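Glucose-6-phosphate isomerase (Plasmodium falciparum, PDB 3QKI) probably catalyses the reversible interconversion of alpha-D-glucose 6-phosphate and beta-D-fructose 6-phosphate, an early step of glycolysis. Local coordinates at residues His113-Ile118 and Asn134-Val139. Numbering follows the deposited sequence.
Sequences HTALRI and NVLEDV
The first turn of helix 135-154 packs here against the helical turn 113-116 of the loop that follows helix 90-99, and Leu136 and Val139, about one turn apart, supply the helix side. Leu136 has CG anti to its carbonyl carbon (chi1 -62°), which brings CD2 of Leu136 against both Ala115 and Ile118 and leaves CD1 on Ile118. CD2 of Leu136 lies 3.4 Å from Ala115 O and 3.9 Å from Ala115 CB, while CD1 of Leu136 meets Ile118 CG2 at 3.8 Å. The side chains of Ile118 and Leu136 cross at about a right angle, and Ile118 CD1 reaches across to CD2 of Leu136. Val139 faces mainly the backbone oxygens: its CG1, anti to the backbone N (chi1 167°), sits 3.6 Å from Leu116 O and also touches Ala115 O. Leu116 CD2 adds a looser touch on Val139 CG2, at 4.3 Å. The interface is thus apolar methyls laid on carbonyl oxygens and on one another. At the start of the helix Asn134 is the N-cap, its OD1 accepting from Leu136 N (3.2 Å) with the donor well above the carbonyl plane; the same OD1 takes Ile128 N, tying the helix start to the chain just before strand 129-130. Arg117, whose CB points away from helix 135-154, forms salt bridges to Asp344 of helix 330-349 and Glu534 of helix 523-543, while Ile118 touches His341 of helix 330-349, so the loop joins helix 135-154 to both.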
ATOM      1  N   HIS A 113      -1.104  22.360 -14.586  1.00 14.02           N
ATOM      2  CA  HIS A 113      -1.390  21.001 -15.035  1.00 13.65           C
ATOM      3  C   HIS A 113      -2.769  20.922 -15.753  1.00 16.12           C
ATOM      4  O   HIS A 113      -2.945  20.105 -16.647  1.00 15.91           O
ATOM      5  CB  HIS A 113      -1.296  20.001 -13.879  1.00 14.01           C
ATOM      6  CG  HIS A 113      -2.095  20.395 -12.688  1.00 16.07           C
ATOM      7  ND1 HIS A 113      -1.564  21.225 -11.710  1.00 17.10           N
ATOM      8  CD2 HIS A 113      -3.365  20.087 -12.366  1.00 16.85           C
ATOM      9  CE1 HIS A 113      -2.534  21.397 -10.829  1.00 16.55           C
ATOM     10  NE2 HIS A 113      -3.637  20.725 -11.178  1.00 16.56           N
ATOM     11  N   THR A 114      -3.713  21.805 -15.399  1.00 12.53           N
ATOM     12  CA  THR A 114      -5.029  21.871 -16.049  1.00 13.10           C
ATOM     13  C   THR A 114      -4.922  22.242 -17.543  1.00 17.01           C
ATOM     14  O   THR A 114      -5.767  21.817 -18.317  1.00 16.47           O
ATOM     15  CB  THR A 114      -5.992  22.827 -15.304  1.00 19.00           C
ATOM     16  OG1 THR A 114      -5.376  24.117 -15.181  1.00 16.29           O
ATOM     17  CG2 THR A 114      -6.378  22.314 -13.943  1.00 15.86           C
ATOM     18  N   ALA A 115      -3.872  22.988 -17.946  1.00 14.08           N
ATOM     19  CA  ALA A 115      -3.657  23.386 -19.347  1.00 11.50           C
ATOM     20  C   ALA A 115      -3.291  22.190 -20.221  1.00 16.28           C
ATOM     21  O   ALA A 115      -3.565  22.210 -21.428  1.00 13.21           O
ATOM     22  CB  ALA A 115      -2.567  24.453 -19.436  1.00 11.01           C
ATOM     23  N   LEU A 116      -2.700  21.121 -19.607  1.00 13.68           N
ATOM     24  CA  LEU A 116      -2.276  19.905 -20.309  1.00 13.45           C
ATOM     25  C   LEU A 116      -3.409  19.172 -21.026  1.00 17.83           C
ATOM     26  O   LEU A 116      -3.172  18.485 -22.023  1.00 19.02           O
ATOM     27  CB  LEU A 116      -1.574  18.929 -19.349  1.00 13.11           C
ATOM     28  CG  LEU A 116      -0.289  19.447 -18.704  1.00 16.54           C
ATOM     29  CD1 LEU A 116       0.115  18.570 -17.523  1.00 15.59           C
ATOM     30  CD2 LEU A 116       0.838  19.597 -19.723  1.00 16.89           C
ATOM     31  N   ARG A 117      -4.610  19.298 -20.512  1.00 12.07           N
ATOM     32  CA  ARG A 117      -5.760  18.592 -21.064  1.00 11.82           C
ATOM     33  C   ARG A 117      -6.794  19.485 -21.768  1.00 16.53           C
ATOM     34  O   ARG A 117      -7.855  18.986 -22.123  1.00 16.35           O
ATOM     35  CB  ARG A 117      -6.402  17.675 -20.009  1.00 13.48           C
ATOM     36  CG  ARG A 117      -6.662  18.369 -18.682  1.00 20.98           C
ATOM     37  CD  ARG A 117      -5.620  18.007 -17.637  1.00 12.64           C
ATOM     38  NE  ARG A 117      -6.227  18.201 -16.322  1.00 18.46           N
ATOM     39  CZ  ARG A 117      -5.692  17.838 -15.165  1.00 25.43           C
ATOM     40  NH1 ARG A 117      -4.495  17.256 -15.130  1.00 11.72           N
ATOM     41  NH2 ARG A 117      -6.355  18.033 -14.036  1.00 15.92           N
ATOM     42  N   ILE A 118      -6.489  20.778 -22.007  1.00 14.68           N
ATOM     43  CA  ILE A 118      -7.405  21.650 -22.760  1.00 14.74           C
ATOM     44  C   ILE A 118      -7.367  21.120 -24.235  1.00 20.26           C
ATOM     45  O   ILE A 118      -6.270  20.925 -24.769  1.00 17.98           O
ATOM     46  CB  ILE A 118      -7.028  23.152 -22.638  1.00 17.80           C
ATOM     47  CG1 ILE A 118      -7.236  23.642 -21.194  1.00 17.47           C
ATOM     48  CG2 ILE A 118      -7.838  24.018 -23.645  1.00 17.13           C
ATOM     49  CD1 ILE A 118      -6.612  25.049 -20.874  1.00 21.54           C
ATOM     50  N   ASN A 134       1.469  31.611 -25.963  1.00 25.18           N
ATOM     51  CA  ASN A 134       0.315  30.793 -25.577  1.00 23.93           C
ATOM     52  C   ASN A 134       0.839  29.390 -25.274  1.00 24.91           C
ATOM     53  O   ASN A 134       1.224  28.670 -26.196  1.00 22.91           O
ATOM     54  CB  ASN A 134      -0.769  30.745 -26.673  1.00 24.41           C
ATOM     55  CG  ASN A 134      -1.959  29.858 -26.345  1.00 31.93           C
ATOM     56  OD1 ASN A 134      -2.169  29.440 -25.197  1.00 18.03           O
ATOM     57  ND2 ASN A 134      -2.795  29.581 -27.338  1.00 18.54           N
ATOM     58  N   VAL A 135       0.882  29.020 -23.975  1.00 20.49           N
ATOM     59  CA  VAL A 135       1.385  27.723 -23.514  1.00 19.91           C
ATOM     60  C   VAL A 135       0.663  26.525 -24.139  1.00 23.69           C
ATOM     61  O   VAL A 135       1.277  25.464 -24.271  1.00 21.82           O
ATOM     62  CB  VAL A 135       1.535  27.590 -21.966  1.00 23.62           C
ATOM     63  CG1 VAL A 135       2.528  28.600 -21.428  1.00 23.15           C
ATOM     64  CG2 VAL A 135       0.197  27.700 -21.248  1.00 23.65           C
ATOM     65  N   LEU A 136      -0.608  26.718 -24.607  1.00 19.34           N
ATOM     66  CA  LEU A 136      -1.389  25.662 -25.257  1.00 17.84           C
ATOM     67  C   LEU A 136      -0.767  25.215 -26.582  1.00 20.82           C
ATOM     68  O   LEU A 136      -0.973  24.078 -27.006  1.00 19.61           O
ATOM     69  CB  LEU A 136      -2.859  26.057 -25.410  1.00 17.59           C
ATOM     70  CG  LEU A 136      -3.648  26.309 -24.123  1.00 22.10           C
ATOM     71  CD1 LEU A 136      -5.114  26.521 -24.437  1.00 22.47           C
ATOM     72  CD2 LEU A 136      -3.516  25.129 -23.133  1.00 24.97           C
ATOM     73  N   GLU A 137       0.032  26.102 -27.215  1.00 16.02           N
ATOM     74  CA  GLU A 137       0.751  25.777 -28.435  1.00 16.44           C
ATOM     75  C   GLU A 137       1.883  24.783 -28.130  1.00 19.40           C
ATOM     76  O   GLU A 137       2.116  23.870 -28.908  1.00 19.65           O
ATOM     77  CB  GLU A 137       1.304  27.043 -29.090  1.00 18.81           C
ATOM     78  CG  GLU A 137       0.190  27.942 -29.613  1.00 35.02           C
ATOM     79  CD  GLU A 137      -0.346  27.666 -31.009  1.00 83.52           C
ATOM     80  OE1 GLU A 137       0.126  26.711 -31.672  1.00 86.88           O
ATOM     81  OE2 GLU A 137      -1.246  28.423 -31.441  1.00 91.14           O
ATOM     82  N   ASP A 138       2.557  24.942 -26.980  1.00 15.84           N
ATOM     83  CA  ASP A 138       3.606  24.031 -26.529  1.00 15.41           C
ATOM     84  C   ASP A 138       2.968  22.692 -26.140  1.00 21.03           C
ATOM     85  O   ASP A 138       3.508  21.646 -26.498  1.00 22.58           O
ATOM     86  CB  ASP A 138       4.341  24.616 -25.316  1.00 17.80           C
ATOM     87  CG  ASP A 138       5.217  25.814 -25.613  1.00 29.32           C
ATOM     88  OD1 ASP A 138       6.032  25.730 -26.548  1.00 26.40           O
ATOM     89  OD2 ASP A 138       5.121  26.816 -24.871  1.00 41.10           O
ATOM     90  N   VAL A 139       1.819  22.738 -25.424  1.00 17.37           N
ATOM     91  CA  VAL A 139       1.062  21.564 -24.958  1.00 16.21           C
ATOM     92  C   VAL A 139       0.692  20.715 -26.177  1.00 19.53           C
ATOM     93  O   VAL A 139       1.012  19.518 -26.227  1.00 17.82           O
ATOM     94  CB  VAL A 139      -0.185  21.966 -24.119  1.00 19.15           C
ATOM     95  CG1 VAL A 139      -1.140  20.782 -23.914  1.00 18.30           C
ATOM     96  CG2 VAL A 139       0.217  22.575 -22.775  1.00 18.92           C
TER